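C-glycoside 3-oxidase (Microbacterium trichothecenolyticum, PDB 7DVE) oxidises the C3 hydroxyl of the sugar in C-glycosides such as isoorientin and mangiferin, using FAD and molecular oxygen and releasing hydrogen peroxide. Local coordinates at residues P95-L100 against V114-S119; I176-L181 against V195-L200; L236-L241 against G249-D254. All blocks are in the same frame, centred on the assembly; numbering follows the deposited sequence.

Contact 1: P95-L100 against V114-S119. With FAD (flavin-adenine dinucleotide), chain C.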
loop_
_atom_site.group_PDB
_atom_site.type_symbol
_atom_site.label_atom_id
_atom_site.label_comp_id
_atom_site.label_asym_id
_atom_site.label_seq_id
_atom_site.Cartn_x
_atom_site.Cartn_y
_atom_site.Cartn_z
ATOM N N PRO A 95 -10.618 6.752 -9.102
ATOM C CA PRO A 95 -11.741 6.708 -8.150
ATOM C C PRO A 95 -11.330 6.075 -6.833
ATOM O O PRO A 95 -10.525 5.153 -6.800
ATOM C CB PRO A 95 -12.807 5.875 -8.879
ATOM C CG PRO A 95 -12.254 5.587 -10.284
ATOM C CD PRO A 95 -11.032 6.420 -10.480
ATOM N N GLY A 96 -11.857 6.613 -5.738
ATOM C CA GLY A 96 -11.478 6.187 -4.415
ATOM C C GLY A 96 -10.243 6.859 -3.847
ATOM O O GLY A 96 -9.858 6.557 -2.714
ATOM N N THR A 97 -9.593 7.738 -4.598
ATOM C CA THR A 97 -8.409 8.437 -4.121
ATOM C C THR A 97 -8.529 9.922 -4.455
ATOM O O THR A 97 -9.381 10.335 -5.242
ATOM C CB THR A 97 -7.120 7.883 -4.732
ATOM O OG1 THR A 97 -7.035 8.297 -6.100
ATOM C CG2 THR A 97 -7.081 6.385 -4.654
ATOM N N TYR A 98 -7.659 10.727 -3.850
ATOM C CA TYR A 98 -7.586 12.149 -4.165
ATOM C C TYR A 98 -6.131 12.593 -4.198
ATOM O O TYR A 98 -5.240 11.949 -3.630
ATOM C CB TYR A 98 -8.390 13.012 -3.178
ATOM C CG TYR A 98 -7.930 12.947 -1.735
ATOM C CD1 TYR A 98 -8.179 11.809 -0.957
ATOM C CD2 TYR A 98 -7.282 14.035 -1.133
ATOM C CE1 TYR A 98 -7.790 11.746 0.349
ATOM C CE2 TYR A 98 -6.886 13.973 0.186
ATOM C CZ TYR A 98 -7.140 12.824 0.918
ATOM O OH TYR A 98 -6.753 12.749 2.230
ATOM N N LEU A 99 -5.902 13.699 -4.891
ATOM C CA LEU A 99 -4.568 14.238 -5.097
ATOM C C LEU A 99 -4.346 15.424 -4.180
ATOM O O LEU A 99 -5.281 15.976 -3.605
ATOM C CB LEU A 99 -4.363 14.666 -6.558
ATOM C CG LEU A 99 -4.646 13.620 -7.641
ATOM C CD1 LEU A 99 -4.334 14.179 -8.992
ATOM C CD2 LEU A 99 -3.820 12.385 -7.399
ATOM N N LEU A 100 -3.087 15.823 -4.054
ATOM C CA LEU A 100 -2.805 17.130 -3.478
ATOM C C LEU A 100 -3.385 18.215 -4.375
ATOM O O LEU A 100 -3.347 18.114 -5.608
ATOM C CB LEU A 100 -1.302 17.335 -3.317
ATOM C CG LEU A 100 -0.610 16.564 -2.188
ATOM C CD1 LEU A 100 0.884 16.878 -2.171
ATOM C CD2 LEU A 100 -1.249 16.936 -0.866
ATOM N N VAL A 114 0.924 13.296 -9.266
ATOM C CA VAL A 114 -0.269 12.536 -8.893
ATOM C C VAL A 114 -0.085 11.704 -7.614
ATOM O O VAL A 114 -0.706 10.643 -7.458
ATOM C CB VAL A 114 -0.730 11.629 -10.060
ATOM C CG1 VAL A 114 -1.183 12.482 -11.247
ATOM C CG2 VAL A 114 0.367 10.628 -10.452
ATOM N N ALA A 115 0.741 12.171 -6.683
ATOM C CA ALA A 115 0.709 11.639 -5.323
ATOM C C ALA A 115 -0.721 11.651 -4.808
ATOM O O ALA A 115 -1.386 12.687 -4.851
ATOM C CB ALA A 115 1.605 12.475 -4.397
ATOM N N ALA A 116 -1.195 10.493 -4.313
ATOM C CA ALA A 116 -2.604 10.321 -3.980
ATOM C C ALA A 116 -2.784 9.736 -2.581
ATOM O O ALA A 116 -1.839 9.257 -1.952
ATOM C CB ALA A 116 -3.316 9.449 -5.020
ATOM N N PHE A 117 -4.033 9.800 -2.103
ATOM C CA PHE A 117 -4.437 9.339 -0.784
ATOM C C PHE A 117 -5.827 8.727 -0.883
ATOM O O PHE A 117 -6.564 8.985 -1.839
ATOM C CB PHE A 117 -4.492 10.476 0.245
ATOM C CG PHE A 117 -3.349 11.445 0.160
ATOM C CD1 PHE A 117 -3.407 12.534 -0.704
ATOM C CD2 PHE A 117 -2.238 11.289 0.969
ATOM C CE1 PHE A 117 -2.388 13.414 -0.786
ATOM C CE2 PHE A 117 -1.184 12.195 0.892
ATOM C CZ PHE A 117 -1.266 13.259 0.014
ATOM N N SER A 118 -6.191 7.947 0.139
ATOM C CA SER A 118 -7.559 7.487 0.383
ATOM C C SER A 118 -7.920 7.764 1.838
ATOM O O SER A 118 -7.099 7.571 2.731
ATOM C CB SER A 118 -7.744 5.974 0.112
ATOM O OG SER A 118 -7.658 5.671 -1.264
ATOM N N SER A 119 -9.153 8.190 2.084
ATOM C CA SER A 119 -9.617 8.491 3.441
ATOM C C SER A 119 -10.903 7.707 3.673
ATOM O O SER A 119 -11.985 8.158 3.279
ATOM C CB SER A 119 -9.839 9.983 3.634
ATOM O OG SER A 119 -8.606 10.646 3.870
HETATM P PA FAD C . -3.319 3.378 3.769
HETATM O O1A FAD C . -3.311 4.702 3.102
HETATM O O2A FAD C . -3.718 2.184 2.988
HETATM O O5B FAD C . -4.284 3.624 5.038
HETATM C C5B FAD C . -3.991 4.696 5.938
HETATM C C4B FAD C . -5.258 5.169 6.602
HETATM O O4B FAD C . -4.841 6.201 7.544
HETATM C C3B FAD C . -6.184 5.878 5.593
HETATM O O3B FAD C . -7.494 5.287 5.692
HETATM C C2B FAD C . -6.191 7.313 6.141
HETATM O O2B FAD C . -7.469 7.936 5.991
HETATM C C1B FAD C . -5.931 7.108 7.619
HETATM N N9A FAD C . -5.444 8.382 8.262
HETATM C C8A FAD C . -4.416 9.079 7.753
HETATM N N7A FAD C . -4.201 10.147 8.530
HETATM C C5A FAD C . -5.096 10.126 9.520
HETATM C C6A FAD C . -5.286 10.954 10.557
HETATM N N6A FAD C . -4.464 12.000 10.634
HETATM N N1A FAD C . -6.249 10.751 11.476
HETATM C C2A FAD C . -7.070 9.631 11.328
HETATM N N3A FAD C . -6.844 8.766 10.240
HETATM C C4A FAD C . -5.864 9.032 9.360
HETATM N N1 FAD C . -0.224 -2.012 -3.236
HETATM C C2 FAD C . 0.383 -3.245 -3.401
HETATM O O2 FAD C . 1.198 -3.601 -2.559
HETATM N N3 FAD C . 0.072 -4.044 -4.514
HETATM C C4 FAD C . -0.899 -3.611 -5.444
HETATM O O4 FAD C . -1.181 -4.333 -6.406
HETATM C C4X FAD C . -1.499 -2.369 -5.261
HETATM N N5 FAD C . -2.396 -1.866 -6.145
HETATM C C5X FAD C . -3.058 -0.710 -5.852
HETATM C C6 FAD C . -4.095 -0.242 -6.683
HETATM C C7 FAD C . -4.825 0.902 -6.379
HETATM C C7M FAD C . -5.966 1.384 -7.310
HETATM C C8 FAD C . -4.519 1.617 -5.220
HETATM C C8M FAD C . -5.317 2.888 -4.873
HETATM C C9 FAD C . -3.483 1.166 -4.389
HETATM C C9A FAD C . -2.743 0.010 -4.699
HETATM N N10 FAD C . -1.731 -0.419 -3.911
HETATM C C10 FAD C . -1.148 -1.596 -4.151
HETATM C "C1'" FAD C . -1.236 0.354 -2.737
HETATM C "C2'" FAD C . -1.803 -0.082 -1.380
HETATM O "O2'" FAD C . -3.205 0.233 -1.352
HETATM C "C3'" FAD C . -1.022 0.611 -0.214
HETATM O "O3'" FAD C . 0.361 0.233 -0.261
HETATM C "C4'" FAD C . -1.541 0.155 1.151
HETATM O "O4'" FAD C . -2.928 0.441 1.252
HETATM C "C5'" FAD C . -0.792 0.900 2.290
HETATM O "O5'" FAD C . -1.425 0.641 3.559
HETATM P P FAD C . -1.308 1.627 4.837
HETATM O O1P FAD C . -2.248 1.244 5.927
HETATM O O2P FAD C . 0.139 1.715 5.127
HETATM O O3P FAD C . -1.877 3.082 4.415
HETATM O O HOH W 1 -0.996 15.164 -5.797
#
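Tyr98 and Phe117 form an antiparallel hydrogen-bonded pair: Tyr98 N donates to Phe117 O at 2.9 Å, with 151° at the hydrogen, and Phe117 N donates back to Tyr98 O. A third direct bond involves a side chain. Ser118 OG donates to Gly96 O at 2.8 Å, tying the turn before one strand to the end of the other. At the far end a water replaces direct pairing, accepting from Leu100 N (2.8 Å) and donating to Ala115 O (2.7 Å).

The pairing makes a minimal two-stranded antiparallel sheet, 98-99 with 116-117, beside the FAD of this GMC oxidoreductase. Ser118, an FAD-binding residue, brings its O to 3.3 Å from O2B of the adenosine ribose, and Thr97 CG2 lies 3.9 Å from the flavin methyl C8M. Ser119 OG is hydrogen-bonded outside the pair, to Arg276 and Tyr393.

Apolar contacts lie on both faces of the sheet. On the aromatic face, Tyr98 CG sits between its own backbone N and carbonyl carbon (chi1 62°), which folds the ring back over the opposite strand; Phe117 CB lies over the ring face, 3.5 Å from Tyr98 CE1, in a CH-pi contact. The two ring planes are inclined by 38°, an oblique arrangement. An alanine in place of Tyr98 would probably leave Phe117 CB uncovered and its ring less restrained on that flank. On the other face, Leu99 CD2 rests against Ala116 CB and the carbonyl oxygens of Ala115 and Val114. From beyond the strand end, Leu100 CD2 meets Phe117 CE1 at 3.7 Å.

Contact 2: I176-L181 against V195-L200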
loop_
_atom_site.group_PDB
_atom_site.type_symbol
_atom_site.label_atom_id
_atom_site.label_comp_id
_atom_site.label_asym_id
_atom_site.label_seq_id
_atom_site.Cartn_x
_atom_site.Cartn_y
_atom_site.Cartn_z
ATOM N N ILE A 176 -1.342 -19.125 -19.975
ATOM C CA ILE A 176 -0.928 -18.702 -21.314
ATOM C C ILE A 176 0.153 -17.630 -21.229
ATOM O O ILE A 176 1.170 -17.680 -21.933
ATOM C CB ILE A 176 -2.139 -18.196 -22.117
ATOM C CG1 ILE A 176 -3.093 -19.344 -22.426
ATOM C CG2 ILE A 176 -1.668 -17.567 -23.412
ATOM C CD1 ILE A 176 -4.236 -18.937 -23.334
ATOM N N VAL A 177 -0.060 -16.633 -20.372
ATOM C CA VAL A 177 0.867 -15.512 -20.279
ATOM C C VAL A 177 2.192 -15.976 -19.698
ATOM O O VAL A 177 3.270 -15.644 -20.218
ATOM C CB VAL A 177 0.245 -14.386 -19.442
ATOM C CG1 VAL A 177 1.309 -13.372 -19.017
ATOM C CG2 VAL A 177 -0.853 -13.730 -20.226
ATOM N N ARG A 178 2.118 -16.758 -18.616
ATOM C CA ARG A 178 3.304 -17.316 -17.971
ATOM C C ARG A 178 4.102 -18.189 -18.939
ATOM O O ARG A 178 5.332 -18.106 -18.989
ATOM C CB ARG A 178 2.870 -18.098 -16.724
ATOM C CG ARG A 178 3.980 -18.424 -15.755
ATOM C CD ARG A 178 3.449 -19.108 -14.483
ATOM N NE ARG A 178 2.922 -20.461 -14.682
ATOM C CZ ARG A 178 1.629 -20.775 -14.717
ATOM N NH1 ARG A 178 0.682 -19.842 -14.711
ATOM N NH2 ARG A 178 1.275 -22.060 -14.767
ATOM N N GLU A 179 3.413 -18.999 -19.740
ATOM C CA GLU A 179 4.078 -19.830 -20.746
ATOM C C GLU A 179 4.839 -18.975 -21.752
ATOM O O GLU A 179 6.021 -19.227 -22.053
ATOM C CB GLU A 179 3.029 -20.658 -21.481
ATOM C CG GLU A 179 3.269 -22.127 -21.568
ATOM C CD GLU A 179 2.089 -22.823 -22.244
ATOM O OE1 GLU A 179 2.091 -24.082 -22.324
ATOM O OE2 GLU A 179 1.177 -22.102 -22.719
ATOM N N ARG A 180 4.158 -17.968 -22.304
ATOM C CA ARG A 180 4.769 -17.151 -23.341
ATOM C C ARG A 180 5.955 -16.361 -22.798
ATOM O O ARG A 180 6.968 -16.202 -23.490
ATOM C CB ARG A 180 3.714 -16.243 -23.958
ATOM C CG ARG A 180 2.810 -17.003 -24.896
ATOM C CD ARG A 180 1.629 -16.180 -25.353
ATOM N NE ARG A 180 0.580 -17.053 -25.857
ATOM C CZ ARG A 180 -0.334 -16.687 -26.742
ATOM N NH1 ARG A 180 -0.384 -15.446 -27.208
ATOM N NH2 ARG A 180 -1.220 -17.584 -27.168
ATOM N N LEU A 181 5.868 -15.885 -21.553
ATOM C CA LEU A 181 6.992 -15.151 -20.973
ATOM C C LEU A 181 8.158 -16.083 -20.680
ATOM O O LEU A 181 9.313 -15.761 -20.981
ATOM C CB LEU A 181 6.549 -14.432 -19.702
ATOM C CG LEU A 181 5.542 -13.324 -19.976
ATOM C CD1 LEU A 181 5.203 -12.634 -18.681
ATOM C CD2 LEU A 181 6.125 -12.351 -20.991
ATOM N N VAL A 195 9.591 -16.294 -14.212
ATOM C CA VAL A 195 8.205 -15.909 -14.401
ATOM C C VAL A 195 7.293 -16.885 -13.659
ATOM O O VAL A 195 7.507 -18.101 -13.685
ATOM C CB VAL A 195 7.904 -15.854 -15.905
ATOM C CG1 VAL A 195 6.463 -15.465 -16.135
ATOM C CG2 VAL A 195 8.830 -14.844 -16.579
ATOM N N GLN A 196 6.303 -16.353 -12.949
ATOM C CA GLN A 196 5.488 -17.164 -12.050
ATOM C C GLN A 196 4.176 -16.432 -11.800
ATOM O O GLN A 196 3.985 -15.299 -12.257
ATOM C CB GLN A 196 6.229 -17.448 -10.734
ATOM C CG GLN A 196 6.847 -16.199 -10.050
ATOM C CD GLN A 196 7.685 -16.582 -8.847
ATOM O OE1 GLN A 196 7.146 -16.963 -7.803
ATOM N NE2 GLN A 196 9.007 -16.529 -8.996
ATOM N N ARG A 197 3.263 -17.088 -11.070
ATOM C CA ARG A 197 2.003 -16.434 -10.735
ATOM C C ARG A 197 2.253 -15.294 -9.767
ATOM O O ARG A 197 3.146 -15.369 -8.922
ATOM C CB ARG A 197 1.013 -17.412 -10.108
ATOM C CG ARG A 197 0.708 -18.632 -10.931
ATOM C CD ARG A 197 0.636 -19.847 -10.011
ATOM N NE ARG A 197 -0.133 -20.926 -10.604
ATOM C CZ ARG A 197 0.439 -21.955 -11.210
ATOM N NH1 ARG A 197 1.755 -22.006 -11.375
ATOM N NH2 ARG A 197 -0.317 -22.968 -11.640
ATOM N N MET A 198 1.490 -14.227 -9.895
ATOM C CA MET A 198 1.600 -13.188 -8.892
ATOM C C MET A 198 0.939 -13.676 -7.605
ATOM O O MET A 198 -0.183 -14.185 -7.648
ATOM C CB MET A 198 0.950 -11.887 -9.344
ATOM C CG MET A 198 1.109 -10.793 -8.296
ATOM S SD MET A 198 2.814 -10.227 -8.176
ATOM C CE MET A 198 2.919 -9.179 -9.641
ATOM N N PRO A 199 1.586 -13.563 -6.452
ATOM C CA PRO A 199 0.859 -13.811 -5.196
ATOM C C PRO A 199 -0.084 -12.654 -4.920
ATOM O O PRO A 199 0.320 -11.491 -4.975
ATOM C CB PRO A 199 1.964 -13.929 -4.138
ATOM C CG PRO A 199 3.269 -13.975 -4.880
ATOM C CD PRO A 199 3.049 -13.497 -6.281
ATOM N N LEU A 200 -1.360 -12.966 -4.662
ATOM C CA LEU A 200 -2.413 -11.951 -4.650
ATOM C C LEU A 200 -3.193 -11.978 -3.345
ATOM O O LEU A 200 -3.537 -13.049 -2.836
ATOM C CB LEU A 200 -3.403 -12.137 -5.822
ATOM C CG LEU A 200 -2.987 -11.863 -7.267
ATOM C CD1 LEU A 200 -4.080 -12.353 -8.246
ATOM C CD2 LEU A 200 -2.636 -10.330 -7.518
#
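Helix 176-181 passes the start of strand 196-197 with no hydrogen bond between them, and the backbones come closest at Arg178 and Val195, whose CA atoms are 6.2 Å apart. Side chains therefore carry the contact, which buries a modest 271 Å².

The apolar part centres on Val195 CG1, which reaches the helix between two residues one turn apart. It lies 3.7 Å from Leu181 CB and 3.9 Å from Arg178 CG; the Leu181 and Val195 side chains cross at about a right angle, whereas those of Arg178 and Val195 run past each other in opposite directions. Farther out, Arg178 CD rests 3.7 Å from Gln196 CA, so the aliphatic part of the arginine lies on the strand backbone.

In the fold, this packs helix 176-183 against the large antiparallel sheet that strand 196-204 enters. Val195 also touches Thr331 and Leu181 touches Val345, both on other strands of that sheet, and Val195 N is hydrogen-bonded to Glu185.

The polar ends meet as a stack of like charges. Arg178 leaves the helix with CG anti to its backbone N, then bends at its third torsion (chi3 68°), which turns its guanidinium onto that of Arg197. The groups stack with an offset, centres 3.9 Å apart and planes inclined by 26°. Arg178 NH2 and Arg197 NH1 approach to 3.4 Å, but both are donors and make no bond. The salt bridge from Arg197 NE to Asp169 probably offsets part of the repulsion and helps fix the rotation of the Arg197 group.

Contact 3: L236-L241 against G249-D254. With FAD (flavin-adenine dinucleotide), chain C.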
loop_
_atom_site.group_PDB
_atom_site.type_symbol
_atom_site.label_atom_id
_atom_site.label_comp_id
_atom_site.label_asym_id
_atom_site.label_seq_id
_atom_site.Cartn_x
_atom_site.Cartn_y
_atom_site.Cartn_z
ATOM N N LEU A 236 -10.452 12.199 13.350
ATOM C CA LEU A 236 -9.173 12.747 12.931
ATOM C C LEU A 236 -8.233 12.880 14.119
ATOM O O LEU A 236 -8.579 13.500 15.125
ATOM C CB LEU A 236 -9.362 14.107 12.264
ATOM C CG LEU A 236 -8.083 14.899 11.979
ATOM C CD1 LEU A 236 -7.240 14.227 10.894
ATOM C CD2 LEU A 236 -8.429 16.326 11.588
ATOM N N VAL A 237 -7.052 12.297 14.001
ATOM C CA VAL A 237 -6.002 12.477 14.992
ATOM C C VAL A 237 -5.187 13.696 14.574
ATOM O O VAL A 237 -4.577 13.705 13.497
ATOM C CB VAL A 237 -5.122 11.222 15.116
ATOM C CG1 VAL A 237 -3.959 11.451 16.084
ATOM C CG2 VAL A 237 -5.956 10.040 15.587
ATOM N N THR A 238 -5.200 14.737 15.415
ATOM C CA THR A 238 -4.468 15.964 15.134
ATOM C C THR A 238 -3.123 16.032 15.844
ATOM O O THR A 238 -2.269 16.829 15.440
ATOM C CB THR A 238 -5.300 17.187 15.527
ATOM O OG1 THR A 238 -5.723 17.052 16.886
ATOM C CG2 THR A 238 -6.526 17.291 14.659
ATOM N N ARG A 239 -2.899 15.199 16.862
ATOM C CA ARG A 239 -1.683 15.301 17.655
ATOM C C ARG A 239 -1.405 13.981 18.366
ATOM O O ARG A 239 -2.324 13.332 18.872
ATOM C CB ARG A 239 -1.805 16.431 18.680
ATOM C CG ARG A 239 -0.493 17.057 19.078
ATOM C CD ARG A 239 -0.672 18.097 20.205
ATOM N NE ARG A 239 -1.945 18.806 20.111
ATOM C CZ ARG A 239 -2.589 19.343 21.140
ATOM N NH1 ARG A 239 -2.107 19.275 22.372
ATOM N NH2 ARG A 239 -3.740 19.981 20.925
ATOM N N VAL A 240 -0.132 13.603 18.407
ATOM C CA VAL A 240 0.348 12.581 19.328
ATOM C C VAL A 240 0.743 13.273 20.627
ATOM O O VAL A 240 1.656 14.107 20.644
ATOM C CB VAL A 240 1.534 11.805 18.743
ATOM C CG1 VAL A 240 2.066 10.803 19.777
ATOM C CG2 VAL A 240 1.131 11.104 17.439
ATOM N N LEU A 241 0.043 12.940 21.712
ATOM C CA LEU A 241 0.371 13.492 23.020
ATOM C C LEU A 241 1.634 12.829 23.540
ATOM O O LEU A 241 1.673 11.605 23.725
ATOM C CB LEU A 241 -0.782 13.277 23.998
ATOM C CG LEU A 241 -2.068 14.060 23.730
ATOM C CD1 LEU A 241 -3.215 13.527 24.578
ATOM C CD2 LEU A 241 -1.845 15.544 23.991
ATOM N N GLY A 249 -0.514 9.650 24.257
ATOM C CA GLY A 249 -1.879 9.471 23.801
ATOM C C GLY A 249 -2.057 10.104 22.441
ATOM O O GLY A 249 -1.086 10.335 21.724
ATOM N N VAL A 250 -3.309 10.406 22.116
ATOM C CA VAL A 250 -3.650 11.080 20.870
ATOM C C VAL A 250 -4.760 12.079 21.148
ATOM O O VAL A 250 -5.523 11.937 22.106
ATOM C CB VAL A 250 -4.072 10.092 19.758
ATOM C CG1 VAL A 250 -2.868 9.328 19.249
ATOM C CG2 VAL A 250 -5.167 9.135 20.251
ATOM N N VAL A 251 -4.805 13.130 20.336
ATOM C CA VAL A 251 -5.917 14.077 20.305
ATOM C C VAL A 251 -6.802 13.727 19.118
ATOM O O VAL A 251 -6.336 13.683 17.973
ATOM C CB VAL A 251 -5.424 15.531 20.226
ATOM C CG1 VAL A 251 -6.538 16.490 20.602
ATOM C CG2 VAL A 251 -4.262 15.722 21.176
ATOM N N VAL A 252 -8.081 13.482 19.392
ATOM C CA VAL A 252 -9.024 12.979 18.403
ATOM C C VAL A 252 -10.141 13.994 18.245
ATOM O O VAL A 252 -10.769 14.396 19.228
ATOM C CB VAL A 252 -9.598 11.609 18.805
ATOM C CG1 VAL A 252 -10.631 11.170 17.785
ATOM C CG2 VAL A 252 -8.493 10.589 18.913
ATOM N N THR A 253 -10.397 14.386 17.011
ATOM C CA THR A 253 -11.547 15.204 16.680
ATOM C C THR A 253 -12.601 14.331 16.017
ATOM O O THR A 253 -12.297 13.573 15.086
ATOM C CB THR A 253 -11.141 16.350 15.759
ATOM O OG1 THR A 253 -9.835 16.809 16.137
ATOM C CG2 THR A 253 -12.131 17.484 15.873
ATOM N N ASP A 254 -13.830 14.418 16.514
ATOM C CA ASP A 254 -14.943 13.756 15.853
ATOM C C ASP A 254 -15.335 14.608 14.655
ATOM O O ASP A 254 -15.806 15.737 14.819
ATOM C CB ASP A 254 -16.111 13.547 16.809
ATOM C CG ASP A 254 -17.233 12.749 16.173
ATOM O OD1 ASP A 254 -17.000 11.579 15.800
ATOM O OD2 ASP A 254 -18.344 13.284 16.030
HETATM P PA FAD C . -3.319 3.378 3.769
HETATM O O1A FAD C . -3.311 4.702 3.102
HETATM O O2A FAD C . -3.718 2.184 2.988
HETATM O O5B FAD C . -4.284 3.624 5.038
HETATM C C5B FAD C . -3.991 4.696 5.938
HETATM C C4B FAD C . -5.258 5.169 6.602
HETATM O O4B FAD C . -4.841 6.201 7.544
HETATM C C3B FAD C . -6.184 5.878 5.593
HETATM O O3B FAD C . -7.494 5.287 5.692
HETATM C C2B FAD C . -6.191 7.313 6.141
HETATM O O2B FAD C . -7.469 7.936 5.991
HETATM C C1B FAD C . -5.931 7.108 7.619
HETATM N N9A FAD C . -5.444 8.382 8.262
HETATM C C8A FAD C . -4.416 9.079 7.753
HETATM N N7A FAD C . -4.201 10.147 8.530
HETATM C C5A FAD C . -5.096 10.126 9.520
HETATM C C6A FAD C . -5.286 10.954 10.557
HETATM N N6A FAD C . -4.464 12.000 10.634
HETATM N N1A FAD C . -6.249 10.751 11.476
HETATM C C2A FAD C . -7.070 9.631 11.328
HETATM N N3A FAD C . -6.844 8.766 10.240
HETATM C C4A FAD C . -5.864 9.032 9.360
HETATM N N1 FAD C . -0.224 -2.012 -3.236
HETATM C C2 FAD C . 0.383 -3.245 -3.401
HETATM O O2 FAD C . 1.198 -3.601 -2.559
HETATM N N3 FAD C . 0.072 -4.044 -4.514
HETATM C C4 FAD C . -0.899 -3.611 -5.444
HETATM O O4 FAD C . -1.181 -4.333 -6.406
HETATM C C4X FAD C . -1.499 -2.369 -5.261
HETATM N N5 FAD C . -2.396 -1.866 -6.145
HETATM C C5X FAD C . -3.058 -0.710 -5.852
HETATM C C6 FAD C . -4.095 -0.242 -6.683
HETATM C C7 FAD C . -4.825 0.902 -6.379
HETATM C C7M FAD C . -5.966 1.384 -7.310
HETATM C C8 FAD C . -4.519 1.617 -5.220
HETATM C C8M FAD C . -5.317 2.888 -4.873
HETATM C C9 FAD C . -3.483 1.166 -4.389
HETATM C C9A FAD C . -2.743 0.010 -4.699
HETATM N N10 FAD C . -1.731 -0.419 -3.911
HETATM C C10 FAD C . -1.148 -1.596 -4.151
HETATM C "C1'" FAD C . -1.236 0.354 -2.737
HETATM C "C2'" FAD C . -1.803 -0.082 -1.380
HETATM O "O2'" FAD C . -3.205 0.233 -1.352
HETATM C "C3'" FAD C . -1.022 0.611 -0.214
HETATM O "O3'" FAD C . 0.361 0.233 -0.261
HETATM C "C4'" FAD C . -1.541 0.155 1.151
HETATM O "O4'" FAD C . -2.928 0.441 1.252
HETATM C "C5'" FAD C . -0.792 0.900 2.290
HETATM O "O5'" FAD C . -1.425 0.641 3.559
HETATM P P FAD C . -1.308 1.627 4.837
HETATM O O1P FAD C . -2.248 1.244 5.927
HETATM O O2P FAD C . 0.139 1.715 5.127
HETATM O O3P FAD C . -1.877 3.082 4.415
#
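Val237, Val240, Val250 and Val252 make the enclosed face of this antiparallel pair. Val237 CG1 lies 3.9 Å from Val250 CB; Phe40 of strand 37-40 touches Val237, Val250 and Val252, and Leu280 of helix 276-283 packs on Val237 and Val240.

The other face, with Leu236, Arg239, Leu241, Val251 and Thr253, is mixed: Leu236 and Val251 are buried, the others partly exposed. Val251 CG2 meets Arg239 CB at 3.6 Å and Leu241 CD2 at 3.7 Å. Arg239 bends at its third torsion (chi3 -33°), which brings its guanidinium back with one face centred over that same methyl. The Arg239 group also lies near the like-charged Arg260 of the next strand.

Along the strands the backbone bonds also differ in geometry. Thr253 N to Leu236 O is short and nearly straight (2.8 Å, 173°), while at the other end Leu241 N reaches Gly249 O from well above the carbonyl plane. Between them, Thr238 N donates to Val251 O, yet Val251 N donates to Arg239 O: two residues face one, a beta bulge.

Ahead of the bulge, Val237 N donates almost straight to FAD N1A at 3.1 Å (170°), and N6A returns a weak bond to Val237 O. This two-point reading of the adenine edge by a hairpin strand forms part of the adenine end of the FAD site in this GMC oxidoreductase.

In the fold
The three contacts follow one another along the chain; two of them, contacts 1 and 3, touch the cofactor. Contact 3 meets the adenine end of FAD, and contact 1 runs alongside the molecule, reaching both the ribose and the flavin methyl; their nearest atoms are about 8 Å apart. Helix 276-283 joins them indirectly, Arg276 packing on contact 1 and Leu280 on contact 3. Contact 2 is a surface contact beyond the flavin end. Its nearest atoms are about 17 Å from contact 1 and about 29 Å from contact 3, on the opposite side of the chain's centre from contact 3, and the Arg197 side chain stays about 14 Å from FAD.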